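Local coordinates for thermotoga maritima TmcAL (Thermotoga maritima, PDB 5Y0S), which belongs to the HIGH nucleotidyl transferase family, whose members are built around a Rossmann-like domain with a parallel sheet flanked by helices, at residues L18-S23 / H189-V194. Numbering follows the deposited sequence.
Sequences LYHLTS and HTIKRV
His20 reaches from helix 15-28 to the loop just after strand 187-192, where Val194 N donates to His20 NE2 at 3.1 Å. The bond is nearly straight (165°), with the donor close to the imidazole plane. Lys192 O lies 3.4 Å from NE2 at the same edge; a weak bond from NE2 to it would be an alternative to accepting from Val194 N, not an addition. On the other nitrogen, ND1 is hydrogen-bonded to Gly16 O, one turn back in the HNGH form of the HIGH motif, which probably limits rotation of the imidazole. Edge-on above it stands the neighbouring Tyr19 ring, with CD2 3.6 Å over the centre of one imidazole face.

Apolar contacts complete the interface. With CG1 between the backbone N and the carbonyl carbon (chi1 56°), Ile191 extends CD1 to the helix, 3.5 Å from His20 O and 3.7 Å from His20 CD2. Val194 presents both methyls to Tyr19 CE2, CG2 at 3.5 Å, although this valine is poorly ordered.

Helix 15-28 is the crossover between parallel strands 3-8 and 32-38; here it also touches strand 187-192, which pairs with strand 98-103, while Phe207 packs against Tyr19 and Val194.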
# COMPACT_ATOMS: atom_id res chain seq x y z
N LEU A 18 -0.40 18.35 32.11
CA LEU A 18 0.46 18.49 33.28
C LEU A 18 -0.41 18.70 34.54
O LEU A 18 -0.23 18.02 35.56
CB LEU A 18 1.43 19.65 33.10
CG LEU A 18 2.25 19.96 34.36
CD1 LEU A 18 3.05 18.73 34.78
CD2 LEU A 18 3.18 21.15 34.13
N TYR A 19 -1.35 19.62 34.43
CA TYR A 19 -2.41 19.89 35.42
C TYR A 19 -3.05 18.59 35.95
O TYR A 19 -3.00 18.31 37.14
CB TYR A 19 -3.46 20.80 34.75
CG TYR A 19 -4.66 21.26 35.58
CD1 TYR A 19 -4.53 22.24 36.56
CD2 TYR A 19 -5.93 20.75 35.31
CE1 TYR A 19 -5.64 22.67 37.29
CE2 TYR A 19 -7.04 21.18 36.03
CZ TYR A 19 -6.89 22.13 37.02
OH TYR A 19 -8.00 22.55 37.71
N HIS A 20 -3.65 17.80 35.07
CA HIS A 20 -4.35 16.59 35.49
C HIS A 20 -3.41 15.50 36.00
O HIS A 20 -3.73 14.79 36.94
CB HIS A 20 -5.24 16.07 34.34
CG HIS A 20 -6.38 17.00 34.01
ND1 HIS A 20 -6.37 17.84 32.91
CD2 HIS A 20 -7.54 17.25 34.66
CE1 HIS A 20 -7.48 18.55 32.89
NE2 HIS A 20 -8.21 18.21 33.94
N LEU A 21 -2.23 15.38 35.39
CA LEU A 21 -1.27 14.39 35.87
C LEU A 21 -0.81 14.73 37.27
O LEU A 21 -0.70 13.85 38.12
CB LEU A 21 -0.06 14.30 34.94
CG LEU A 21 1.03 13.29 35.34
CD1 LEU A 21 0.46 11.89 35.46
CD2 LEU A 21 2.19 13.30 34.33
N THR A 22 -0.55 16.01 37.52
CA THR A 22 -0.07 16.43 38.82
C THR A 22 -1.13 16.21 39.89
O THR A 22 -0.83 15.76 40.98
CB THR A 22 0.36 17.91 38.82
OG1 THR A 22 1.40 18.09 37.85
CG2 THR A 22 0.87 18.33 40.17
N SER A 23 -2.38 16.54 39.56
CA SER A 23 -3.48 16.38 40.52
C SER A 23 -3.72 14.88 40.79
O SER A 23 -3.97 14.48 41.91
CB SER A 23 -4.75 17.06 39.99
OG SER A 23 -4.61 18.47 39.97
N HIS A 189 -10.35 6.07 40.14
CA HIS A 189 -10.72 7.40 40.64
C HIS A 189 -10.97 8.32 39.45
O HIS A 189 -10.34 8.16 38.41
CB HIS A 189 -9.63 8.02 41.52
CG HIS A 189 -8.99 7.08 42.49
ND1 HIS A 189 -9.12 7.22 43.86
CD2 HIS A 189 -8.17 6.02 42.30
CE1 HIS A 189 -8.44 6.27 44.46
NE2 HIS A 189 -7.85 5.53 43.54
N THR A 190 -11.86 9.30 39.61
CA THR A 190 -12.05 10.32 38.60
C THR A 190 -11.51 11.65 39.12
O THR A 190 -11.46 11.89 40.33
CB THR A 190 -13.56 10.54 38.18
OG1 THR A 190 -14.28 11.18 39.25
CG2 THR A 190 -14.24 9.26 37.84
N ILE A 191 -11.07 12.49 38.19
CA ILE A 191 -10.90 13.90 38.46
C ILE A 191 -11.64 14.64 37.36
O ILE A 191 -11.82 14.11 36.25
CB ILE A 191 -9.41 14.32 38.51
CG1 ILE A 191 -8.71 13.93 37.20
CG2 ILE A 191 -8.74 13.66 39.70
CD1 ILE A 191 -7.25 14.42 37.09
N LYS A 192 -12.10 15.84 37.66
CA LYS A 192 -12.89 16.61 36.71
C LYS A 192 -11.98 17.17 35.63
O LYS A 192 -10.99 17.86 35.92
CB LYS A 192 -13.64 17.74 37.43
CG LYS A 192 -14.46 18.67 36.52
CD LYS A 192 -15.86 18.12 36.30
CE LYS A 192 -16.74 19.11 35.54
NZ LYS A 192 -16.45 19.10 34.09
N ARG A 193 -12.31 16.85 34.38
CA ARG A 193 -11.62 17.44 33.24
C ARG A 193 -11.87 18.93 33.18
O ARG A 193 -13.02 19.36 33.16
CB ARG A 193 -12.08 16.80 31.93
CG ARG A 193 -11.56 17.53 30.70
CD ARG A 193 -12.27 17.08 29.43
NE ARG A 193 -11.56 17.53 28.23
CZ ARG A 193 -10.60 16.84 27.62
NH1 ARG A 193 -10.23 15.65 28.09
NH2 ARG A 193 -10.01 17.33 26.54
N VAL A 194 -10.81 19.72 33.14
CA VAL A 194 -10.98 21.14 32.89
C VAL A 194 -10.17 21.54 31.66
O VAL A 194 -9.13 20.96 31.37
CB VAL A 194 -10.60 22.00 34.13
CG1 VAL A 194 -10.51 21.14 35.38
CG2 VAL A 194 -9.33 22.78 33.90